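Local coordinates for protein ornithine carbamoyltransferase (Gloeobacter violaceus, PDB 3GD5) that probably catalyses the reversible transfer of the carbamoyl group from carbamoyl phosphate to ornithine, giving citrulline and phosphate in arginine biosynthesis, at residues A[142-147]-A[228-233]; A[160-163]-A[169-172]; A[275-278]-A[282-285]; A[187-192]-A[251-256]. All coordinates share one frame; numbering follows the deposited sequence.

Interaction 1. Residues A[142-147]-A[228-233]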
loop_
_atom_site.group_PDB
_atom_site.type_symbol
_atom_site.label_atom_id
_atom_site.label_comp_id
_atom_site.label_asym_id
_atom_site.label_seq_id
_atom_site.Cartn_x
_atom_site.Cartn_y
_atom_site.Cartn_z
ATOM N N VAL A 142 -20.620 19.227 -25.128
ATOM C CA VAL A 142 -22.023 19.570 -25.322
ATOM C C VAL A 142 -22.414 20.602 -24.261
ATOM O O VAL A 142 -23.279 21.454 -24.480
ATOM C CB VAL A 142 -22.964 18.319 -25.237
ATOM C CG1 VAL A 142 -22.455 17.210 -26.161
ATOM C CG2 VAL A 142 -23.066 17.820 -23.817
ATOM N N ALA A 143 -21.753 20.538 -23.112
ATOM C CA ALA A 143 -22.025 21.482 -22.035
ATOM C C ALA A 143 -21.415 22.839 -22.384
ATOM O O ALA A 143 -22.016 23.890 -22.139
ATOM C CB ALA A 143 -21.442 20.965 -20.712
ATOM N N ASP A 144 -20.224 22.818 -22.966
ATOM C CA ASP A 144 -19.552 24.056 -23.334
ATOM C C ASP A 144 -20.348 24.783 -24.415
ATOM O O ASP A 144 -20.583 25.993 -24.318
ATOM C CB ASP A 144 -18.132 23.763 -23.836
ATOM C CG ASP A 144 -17.310 22.956 -22.832
ATOM O OD1 ASP A 144 -17.391 23.245 -21.612
ATOM O OD2 ASP A 144 -16.571 22.047 -23.270
ATOM N N LEU A 145 -20.755 24.031 -25.437
ATOM C CA LEU A 145 -21.527 24.556 -26.559
ATOM C C LEU A 145 -22.801 25.215 -26.048
ATOM O O LEU A 145 -23.149 26.315 -26.467
ATOM C CB LEU A 145 -21.872 23.416 -27.521
ATOM C CG LEU A 145 -21.178 23.320 -28.887
ATOM C CD1 LEU A 145 -19.764 23.855 -28.847
ATOM C CD2 LEU A 145 -21.200 21.866 -29.338
ATOM N N LEU A 146 -23.476 24.535 -25.126
ATOM C CA LEU A 146 -24.710 25.020 -24.522
ATOM C C LEU A 146 -24.437 26.292 -23.721
ATOM O O LEU A 146 -25.301 27.157 -23.584
ATOM C CB LEU A 146 -25.278 23.937 -23.601
ATOM C CG LEU A 146 -26.772 23.871 -23.276
ATOM C CD1 LEU A 146 -26.982 22.773 -22.243
ATOM C CD2 LEU A 146 -27.277 25.196 -22.736
ATOM N N THR A 147 -23.228 26.402 -23.187
ATOM C CA THR A 147 -22.866 27.574 -22.409
ATOM C C THR A 147 -22.598 28.747 -23.347
ATOM O O THR A 147 -23.027 29.863 -23.080
ATOM C CB THR A 147 -21.614 27.317 -21.549
ATOM O OG1 THR A 147 -21.843 26.184 -20.699
ATOM C CG2 THR A 147 -21.302 28.538 -20.681
ATOM N N ILE A 228 -14.371 33.251 -27.478
ATOM C CA ILE A 228 -14.201 32.302 -26.393
ATOM C C ILE A 228 -12.771 31.787 -26.317
ATOM O O ILE A 228 -12.243 31.256 -27.290
ATOM C CB ILE A 228 -15.137 31.070 -26.593
ATOM C CG1 ILE A 228 -16.580 31.527 -26.781
ATOM C CG2 ILE A 228 -15.043 30.119 -25.399
ATOM C CD1 ILE A 228 -17.221 30.964 -28.047
ATOM N N LEU A 229 -12.136 31.968 -25.165
ATOM C CA LEU A 229 -10.792 31.435 -24.954
ATOM C C LEU A 229 -10.996 30.203 -24.058
ATOM O O LEU A 229 -11.604 30.288 -22.994
ATOM C CB LEU A 229 -9.893 32.467 -24.274
ATOM C CG LEU A 229 -9.565 33.694 -25.131
ATOM C CD1 LEU A 229 -8.619 34.600 -24.366
ATOM C CD2 LEU A 229 -8.930 33.258 -26.452
ATOM N N TYR A 230 -10.488 29.064 -24.506
ATOM C CA TYR A 230 -10.664 27.807 -23.795
ATOM C C TYR A 230 -9.337 27.152 -23.463
ATOM O O TYR A 230 -8.413 27.140 -24.277
ATOM C CB TYR A 230 -11.483 26.855 -24.671
ATOM C CG TYR A 230 -12.143 25.698 -23.954
ATOM C CD1 TYR A 230 -11.390 24.687 -23.352
ATOM C CD2 TYR A 230 -13.532 25.595 -23.912
ATOM C CE1 TYR A 230 -12.010 23.599 -22.730
ATOM C CE2 TYR A 230 -14.159 24.522 -23.297
ATOM C CZ TYR A 230 -13.397 23.528 -22.705
ATOM O OH TYR A 230 -14.041 22.485 -22.062
ATOM N N THR A 231 -9.240 26.608 -22.259
ATOM C CA THR A 231 -8.024 25.923 -21.864
ATOM C C THR A 231 -8.342 24.808 -20.883
ATOM O O THR A 231 -9.462 24.698 -20.386
ATOM C CB THR A 231 -6.994 26.880 -21.248
ATOM O OG1 THR A 231 -5.728 26.214 -21.174
ATOM C CG2 THR A 231 -7.424 27.320 -19.861
ATOM N N ASP A 232 -7.334 23.988 -20.610
ATOM C CA ASP A 232 -7.478 22.842 -19.731
ATOM C C ASP A 232 -6.112 22.626 -19.107
ATOM O O ASP A 232 -5.148 23.289 -19.489
ATOM C CB ASP A 232 -7.886 21.633 -20.575
ATOM C CG ASP A 232 -8.249 20.414 -19.743
ATOM O OD1 ASP A 232 -8.202 20.484 -18.495
ATOM O OD2 ASP A 232 -8.588 19.380 -20.357
ATOM N N VAL A 233 -6.022 21.708 -18.149
ATOM C CA VAL A 233 -4.748 21.438 -17.497
ATOM C C VAL A 233 -3.696 20.938 -18.493
ATOM O O VAL A 233 -4.023 20.243 -19.452
ATOM C CB VAL A 233 -4.916 20.399 -16.373
ATOM C CG1 VAL A 233 -3.550 19.866 -15.955
ATOM C CG2 VAL A 233 -5.619 21.041 -15.173
#
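Y230 reaches out from strand 228-231 to meet D144 on helix 138-152, and these two residues share the buried surface of 86 Å² almost equally. The tyrosine hydroxyl, Y230 OH, donates a hydrogen bond of 2.8 Å to D144 OD2. It arrives from above the carboxylate plane, 46° out of it, and the carboxylate and ring planes stand 76° apart. Seen from the ring, the acid sits at the edge, with D144 CG in the ring plane and 3.5 Å from Y230 CE2. The CA atoms of D144 and Y230 remain 9.7 Å apart, a gap bridged by the side chains alone; Y230 spans its share with CG anti to the backbone N (chi1 -161°). L160, L270 and C272 pack against the phenol. The second carboxylate oxygen, D144 OD1, is taken by Q140 NE2 about one turn earlier on the helix, while E296 of helix 293-312 lies close to it. With D144 replaced by alanine, both Y230 OH and the Q140 amide would probably lose their acceptor, and that amide could turn. One turn on, T147 OG1 and T147 N approach A143 O from opposite faces of its plane, the hydroxyl at 2.7 Å. Q140 probably binds carbamoyl phosphate, as in related enzymes, so D144 is probably a second-shell residue that orients Q140, and Y230 ties D144 to the ornithine-binding domain. Two donors on a buried carboxylate probably stabilise its charge, although nearby E296 may raise its affinity for a proton.

Interaction 2. Residues A[160-163]-A[169-172]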
loop_
_atom_site.group_PDB
_atom_site.type_symbol
_atom_site.label_atom_id
_atom_site.label_comp_id
_atom_site.label_asym_id
_atom_site.label_seq_id
_atom_site.Cartn_x
_atom_site.Cartn_y
_atom_site.Cartn_z
ATOM N N LEU A 160 -13.885 30.086 -31.536
ATOM C CA LEU A 160 -13.391 29.497 -30.284
ATOM C C LEU A 160 -11.881 29.262 -30.421
ATOM O O LEU A 160 -11.412 28.681 -31.403
ATOM C CB LEU A 160 -14.120 28.163 -30.029
ATOM C CG LEU A 160 -13.887 27.177 -28.864
ATOM C CD1 LEU A 160 -12.406 26.923 -28.680
ATOM C CD2 LEU A 160 -14.506 27.699 -27.582
ATOM N N ALA A 161 -11.117 29.735 -29.447
ATOM C CA ALA A 161 -9.673 29.539 -29.455
ATOM C C ALA A 161 -9.291 28.693 -28.244
ATOM O O ALA A 161 -9.610 29.041 -27.107
ATOM C CB ALA A 161 -8.956 30.870 -29.405
ATOM N N TYR A 162 -8.625 27.573 -28.498
ATOM C CA TYR A 162 -8.188 26.677 -27.432
ATOM C C TYR A 162 -6.675 26.752 -27.320
ATOM O O TYR A 162 -5.968 26.688 -28.324
ATOM C CB TYR A 162 -8.602 25.236 -27.735
ATOM C CG TYR A 162 -8.071 24.231 -26.737
ATOM C CD1 TYR A 162 -8.851 23.801 -25.667
ATOM C CD2 TYR A 162 -6.778 23.725 -26.856
ATOM C CE1 TYR A 162 -8.357 22.886 -24.736
ATOM C CE2 TYR A 162 -6.272 22.811 -25.932
ATOM C CZ TYR A 162 -7.067 22.393 -24.878
ATOM O OH TYR A 162 -6.579 21.461 -23.992
ATOM N N VAL A 163 -6.175 26.895 -26.098
ATOM C CA VAL A 163 -4.735 26.974 -25.883
ATOM C C VAL A 163 -4.331 26.000 -24.792
ATOM O O VAL A 163 -4.962 25.939 -23.737
ATOM C CB VAL A 163 -4.289 28.412 -25.483
ATOM C CG1 VAL A 163 -4.764 29.411 -26.533
ATOM C CG2 VAL A 163 -4.836 28.781 -24.105
ATOM N N VAL A 169 -10.471 16.869 -24.732
ATOM C CA VAL A 169 -11.469 17.929 -24.884
ATOM C C VAL A 169 -11.215 18.755 -26.147
ATOM O O VAL A 169 -12.153 19.196 -26.804
ATOM C CB VAL A 169 -11.533 18.866 -23.642
ATOM C CG1 VAL A 169 -11.504 18.038 -22.372
ATOM C CG2 VAL A 169 -10.403 19.863 -23.657
ATOM N N ALA A 170 -9.945 18.961 -26.480
ATOM C CA ALA A 170 -9.590 19.697 -27.682
ATOM C C ALA A 170 -10.208 18.932 -28.846
ATOM O O ALA A 170 -10.849 19.525 -29.716
ATOM C CB ALA A 170 -8.071 19.756 -27.835
ATOM N N HIS A 171 -10.018 17.610 -28.843
ATOM C CA HIS A 171 -10.565 16.729 -29.880
ATOM C C HIS A 171 -12.072 16.886 -30.020
ATOM O O HIS A 171 -12.598 17.004 -31.129
ATOM C CB HIS A 171 -10.279 15.267 -29.549
ATOM C CG HIS A 171 -8.860 14.858 -29.774
ATOM N ND1 HIS A 171 -8.351 13.665 -29.312
ATOM C CD2 HIS A 171 -7.843 15.478 -30.418
ATOM C CE1 HIS A 171 -7.081 13.565 -29.660
ATOM N NE2 HIS A 171 -6.748 14.654 -30.332
ATOM N N SER A 172 -12.769 16.866 -28.890
ATOM C CA SER A 172 -14.212 17.000 -28.913
ATOM C C SER A 172 -14.636 18.418 -29.284
ATOM O O SER A 172 -15.701 18.610 -29.861
ATOM C CB SER A 172 -14.806 16.602 -27.557
ATOM O OG SER A 172 -14.716 15.202 -27.355
#
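The ring of Y162 receives A170 over one face: A170 CB stands 4.1 Å from the centroid of the Y162 ring and 15° off its normal, a CH-pi contact displaced toward the rim, where Y162 CE2 is 4.0 Å from the same methyl. V169 comes in obliquely, its CG2 reaching 3.8 Å from Y162 CE1 and lying near the hydroxyl end of the ring. The tyrosine takes up this position with CG anti to the backbone N (chi1 175°), which sends the ring from the strand across to the helix. Its far end is fixed by a hydrogen bond between Y162 OH and the backbone oxygen of D165, in the turn that joins the two elements. In that turn N167 OD1 also accepts from A170 N, so the turn holds both the tyrosine and the first residues of the helix. All three touching side chains are buried, and D232 and L173 pack on the tyrosine as well. Strand 159-163, helix 168-180 and strand 183-187 form a beta-alpha-beta unit of the Rossmann-like ornithine-binding domain, and the contact packs its helix onto its first strand, beside N168 and D232, which probably bind ornithine, as in related enzymes.

Interaction 3. Residues A[275-278]-A[282-285]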
loop_
_atom_site.group_PDB
_atom_site.type_symbol
_atom_site.label_atom_id
_atom_site.label_comp_id
_atom_site.label_asym_id
_atom_site.label_seq_id
_atom_site.Cartn_x
_atom_site.Cartn_y
_atom_site.Cartn_z
ATOM N N ALA A 275 -8.718 23.400 -12.289
ATOM C CA ALA A 275 -7.751 24.378 -12.786
ATOM C C ALA A 275 -6.498 24.494 -11.916
ATOM O O ALA A 275 -6.560 24.342 -10.694
ATOM C CB ALA A 275 -8.419 25.744 -12.893
ATOM N N HIS A 276 -5.363 24.764 -12.553
ATOM C CA HIS A 276 -4.113 24.955 -11.833
ATOM C C HIS A 276 -3.744 26.431 -11.981
ATOM O O HIS A 276 -3.041 26.805 -12.928
ATOM C CB HIS A 276 -2.984 24.094 -12.414
ATOM C CG HIS A 276 -3.264 22.623 -12.393
ATOM N ND1 HIS A 276 -3.995 22.015 -11.395
ATOM C CD2 HIS A 276 -2.914 21.639 -13.255
ATOM C CE1 HIS A 276 -4.091 20.721 -11.648
ATOM N NE2 HIS A 276 -3.443 20.468 -12.771
ATOM N N ARG A 277 -4.228 27.268 -11.063
ATOM C CA ARG A 277 -3.939 28.696 -11.119
ATOM C C ARG A 277 -2.440 28.911 -11.287
ATOM O O ARG A 277 -1.630 28.196 -10.700
ATOM C CB ARG A 277 -4.430 29.397 -9.848
ATOM C CG ARG A 277 -5.942 29.380 -9.679
ATOM C CD ARG A 277 -6.364 29.839 -8.279
ATOM N NE ARG A 277 -7.651 29.267 -7.899
ATOM C CZ ARG A 277 -8.812 29.605 -8.444
ATOM N NH1 ARG A 277 -8.842 30.523 -9.392
ATOM N NH2 ARG A 277 -9.935 29.022 -8.054
ATOM N N GLY A 278 -2.074 29.888 -12.107
ATOM C CA GLY A 278 -0.663 30.152 -12.327
ATOM C C GLY A 278 -0.031 29.327 -13.435
ATOM O O GLY A 278 1.130 29.554 -13.776
ATOM N N THR A 282 -4.767 32.234 -14.913
ATOM C CA THR A 282 -4.434 33.031 -13.743
ATOM C C THR A 282 -5.671 33.142 -12.866
ATOM O O THR A 282 -6.803 33.047 -13.348
ATOM C CB THR A 282 -3.955 34.458 -14.135
ATOM O OG1 THR A 282 -5.017 35.164 -14.785
ATOM C CG2 THR A 282 -2.773 34.381 -15.082
ATOM N N ASP A 283 -5.453 33.321 -11.571
ATOM C CA ASP A 283 -6.560 33.455 -10.648
ATOM C C ASP A 283 -7.417 34.633 -11.097
ATOM O O ASP A 283 -8.647 34.568 -11.085
ATOM C CB ASP A 283 -6.034 33.709 -9.238
ATOM C CG ASP A 283 -7.153 33.806 -8.210
ATOM O OD1 ASP A 283 -7.875 32.803 -8.015
ATOM O OD2 ASP A 283 -7.313 34.889 -7.604
ATOM N N GLU A 284 -6.746 35.707 -11.504
ATOM C CA GLU A 284 -7.408 36.924 -11.956
ATOM C C GLU A 284 -8.456 36.658 -13.030
ATOM O O GLU A 284 -9.602 37.103 -12.920
ATOM C CB GLU A 284 -6.365 37.901 -12.494
ATOM C CG GLU A 284 -6.924 39.226 -12.979
ATOM C CD GLU A 284 -5.837 40.141 -13.512
ATOM O OE1 GLU A 284 -5.305 39.862 -14.608
ATOM O OE2 GLU A 284 -5.507 41.134 -12.828
ATOM N N VAL A 285 -8.063 35.933 -14.071
ATOM C CA VAL A 285 -8.983 35.627 -15.158
ATOM C C VAL A 285 -10.057 34.650 -14.692
ATOM O O VAL A 285 -11.248 34.849 -14.948
ATOM C CB VAL A 285 -8.241 35.030 -16.368
ATOM C CG1 VAL A 285 -9.229 34.672 -17.465
ATOM C CG2 VAL A 285 -7.224 36.032 -16.889
#
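The backbones come nearest at G278 and T282, their CA atoms 5.0 Å apart across a short connection, with G278 N lying 4.3 Å from T282 CA. G278 adopts a positive phi, at which a side chain would be jammed against the carbonyl oxygen of R277; glycine lets the loop turn back here. Beyond the turn, T282 stands at the N-cap of helix 283-287. Its hydroxyl oxygen, T282 OG1, accepts from V285 N at 3.2 Å and nearly straight, 163° at the hydrogen, satisfying an amide of the first helical turn. The main side-chain link is the salt bridge between R277 NH1 and D283 OD1, 2.8 Å long. The acid oxygen does not meet the guanidinium end-on in its plane but lies over one face, leaning back along the arginine chain to come 3.3 Å from R277 CD; guanidinium and carboxylate planes are 78° apart. With D283 CG anti to its backbone N (chi1 -178°), the carboxylate swings across to the arginine. R277 NH2 also forms a salt bridge with D95 of the second subunit, whose R98 packs against the arginine. One guanidinium therefore joins the start of helix 283-287 in its own chain to a neighbouring subunit. D283 and that D95 probably offset the positive charge, to which R94 of the second subunit adds. The pairing belongs to the surface loop following the sequence HCLP, whose C272 and L273 probably bind carbamoyl phosphate, and it links the first turn of helix 283-287, capped by T282, to a subunit interface of the hexamer.

Interaction 4. Residues A[187-192]-A[251-256]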
loop_
_atom_site.group_PDB
_atom_site.type_symbol
_atom_site.label_atom_id
_atom_site.label_comp_id
_atom_site.label_asym_id
_atom_site.label_seq_id
_atom_site.Cartn_x
_atom_site.Cartn_y
_atom_site.Cartn_z
ATOM N N ALA A 187 -4.248 26.110 -30.398
ATOM C CA ALA A 187 -2.831 26.390 -30.244
ATOM C C ALA A 187 -2.207 25.489 -29.177
ATOM O O ALA A 187 -2.663 25.449 -28.030
ATOM C CB ALA A 187 -2.630 27.866 -29.875
ATOM N N THR A 188 -1.158 24.770 -29.563
ATOM C CA THR A 188 -0.469 23.864 -28.647
ATOM C C THR A 188 1.018 23.858 -28.936
ATOM O O THR A 188 1.461 24.337 -29.980
ATOM C CB THR A 188 -0.921 22.408 -28.836
ATOM O OG1 THR A 188 -0.226 21.842 -29.957
ATOM C CG2 THR A 188 -2.414 22.335 -29.085
ATOM N N PRO A 189 1.816 23.320 -28.004
ATOM C CA PRO A 189 3.255 23.282 -28.264
ATOM C C PRO A 189 3.444 22.284 -29.411
ATOM O O PRO A 189 2.518 21.539 -29.751
ATOM C CB PRO A 189 3.834 22.777 -26.942
ATOM C CG PRO A 189 2.868 23.307 -25.934
ATOM C CD PRO A 189 1.532 23.025 -26.590
ATOM N N GLU A 190 4.637 22.270 -29.992
ATOM C CA GLU A 190 4.956 21.400 -31.118
ATOM C C GLU A 190 4.598 19.916 -30.995
ATOM O O GLU A 190 3.946 19.360 -31.883
ATOM C CB GLU A 190 6.440 21.532 -31.455
ATOM C CG GLU A 190 6.882 20.725 -32.651
ATOM C CD GLU A 190 8.294 21.071 -33.065
ATOM O OE1 GLU A 190 8.528 22.247 -33.422
ATOM O OE2 GLU A 190 9.171 20.177 -33.030
ATOM N N GLY A 191 5.020 19.264 -29.918
ATOM C CA GLY A 191 4.717 17.847 -29.790
ATOM C C GLY A 191 3.417 17.481 -29.091
ATOM O O GLY A 191 3.160 16.306 -28.814
ATOM N N PHE A 192 2.583 18.472 -28.809
ATOM C CA PHE A 192 1.332 18.201 -28.120
ATOM C C PHE A 192 0.145 18.688 -28.922
ATOM O O PHE A 192 -0.774 19.280 -28.373
ATOM C CB PHE A 192 1.332 18.867 -26.739
ATOM C CG PHE A 192 2.463 18.421 -25.849
ATOM C CD1 PHE A 192 3.777 18.776 -26.141
ATOM C CD2 PHE A 192 2.214 17.622 -24.736
ATOM C CE1 PHE A 192 4.832 18.341 -25.344
ATOM C CE2 PHE A 192 3.261 17.179 -23.928
ATOM C CZ PHE A 192 4.578 17.539 -24.234
ATOM N N GLU A 251 4.169 26.972 -20.759
ATOM C CA GLU A 251 4.189 28.290 -20.136
ATOM C C GLU A 251 3.487 29.409 -20.912
ATOM O O GLU A 251 2.658 30.125 -20.356
ATOM C CB GLU A 251 5.644 28.683 -19.876
ATOM C CG GLU A 251 5.842 29.747 -18.819
ATOM C CD GLU A 251 7.313 30.029 -18.573
ATOM O OE1 GLU A 251 7.621 30.817 -17.652
ATOM O OE2 GLU A 251 8.157 29.463 -19.305
ATOM N N GLN A 252 3.825 29.555 -22.191
ATOM C CA GLN A 252 3.253 30.603 -23.041
ATOM C C GLN A 252 1.788 30.370 -23.409
ATOM O O GLN A 252 1.139 31.245 -23.990
ATOM C CB GLN A 252 4.070 30.735 -24.332
ATOM C CG GLN A 252 5.570 30.533 -24.158
ATOM C CD GLN A 252 5.995 29.069 -24.273
ATOM O OE1 GLN A 252 5.413 28.178 -23.642
ATOM N NE2 GLN A 252 7.024 28.819 -25.080
ATOM N N TYR A 253 1.273 29.191 -23.074
ATOM C CA TYR A 253 -0.103 28.826 -23.387
ATOM C C TYR A 253 -1.022 29.024 -22.191
ATOM O O TYR A 253 -1.823 28.152 -21.839
ATOM C CB TYR A 253 -0.136 27.375 -23.854
ATOM C CG TYR A 253 0.655 27.167 -25.120
ATOM C CD1 TYR A 253 0.043 27.273 -26.370
ATOM C CD2 TYR A 253 2.025 26.914 -25.073
ATOM C CE1 TYR A 253 0.773 27.133 -27.540
ATOM C CE2 TYR A 253 2.765 26.776 -26.240
ATOM C CZ TYR A 253 2.132 26.889 -27.470
ATOM O OH TYR A 253 2.860 26.785 -28.633
ATOM N N GLN A 254 -0.899 30.184 -21.566
ATOM C CA GLN A 254 -1.704 30.512 -20.408
ATOM C C GLN A 254 -2.725 31.564 -20.797
ATOM O O GLN A 254 -2.400 32.510 -21.514
ATOM C CB GLN A 254 -0.809 31.073 -19.308
ATOM C CG GLN A 254 -1.529 31.433 -18.025
ATOM C CD GLN A 254 -0.639 32.213 -17.082
ATOM O OE1 GLN A 254 -0.395 33.403 -17.292
ATOM N NE2 GLN A 254 -0.133 31.546 -16.046
ATOM N N ILE A 255 -3.964 31.402 -20.361
ATOM C CA ILE A 255 -4.933 32.432 -20.672
ATOM C C ILE A 255 -4.811 33.416 -19.511
ATOM O O ILE A 255 -5.043 33.076 -18.342
ATOM C CB ILE A 255 -6.378 31.856 -20.854
ATOM C CG1 ILE A 255 -7.389 32.640 -20.026
ATOM C CG2 ILE A 255 -6.394 30.386 -20.570
ATOM C CD1 ILE A 255 -7.695 34.000 -20.597
ATOM N N ASN A 256 -4.368 34.623 -19.852
ATOM C CA ASN A 256 -4.168 35.700 -18.889
ATOM C C ASN A 256 -4.675 37.000 -19.492
ATOM O O ASN A 256 -5.168 37.014 -20.618
ATOM C CB ASN A 256 -2.681 35.846 -18.566
ATOM C CG ASN A 256 -1.824 35.889 -19.815
ATOM O OD1 ASN A 256 -2.188 36.530 -20.804
ATOM N ND2 ASN A 256 -0.679 35.209 -19.780
#
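P189 O is gripped twice: T188 OG1 donates to P189 O at 2.8 Å, and F192 N reaches it at 3.2 Å from the opposite face of the carbonyl plane, closing a type I turn. The proline ring lies against Y253, P189 CD standing 4.0 Å from the centroid of the Y253 ring and 13° off its normal, a CH-pi contact. Closer still, P189 CG comes to 3.5 Å from Y253 CE2. A187 adds its methyl, A187 CB being 4.2 Å from Y253 CE1. Strand 183-187 is part of the parallel sheet of the Rossmann-like ornithine-binding domain, and the tyrosine packs the loop before helix 257-261, which N256 caps, onto the chain leaving this strand's C-terminal end. Y253 CG lies anti to the carbonyl carbon (chi1 -63°), and the ring thereby reaches the backbone around T188. Its hydroxyl is hydrogen-bonded to the backbone oxygen of R217. A leucine in place of Y253 would probably leave the R217 oxygen without this mate and P189 CG and CD without the ring they pack on.

Interactions 1, 2 and 4 are buried, whereas interaction 3 lies on the surface, its centre about 21 Å from the centre of the chain. Interactions 1 and 2 meet on neighbouring strands of one sheet, where Y230 N probably bonds to A161 O at 2.7 Å; the first relies on a buried acid and a phenol, the second on a tyrosine face against aliphatic groups. Interaction 4 resembles the second in chemistry but holds loops, and it joins the same sheet through Y162 O and A187 N, 2.8 Å apart. I255 packs against T231 of interaction 1 and V285 of interaction 3, whose partly exposed charges serve a subunit boundary instead of the core.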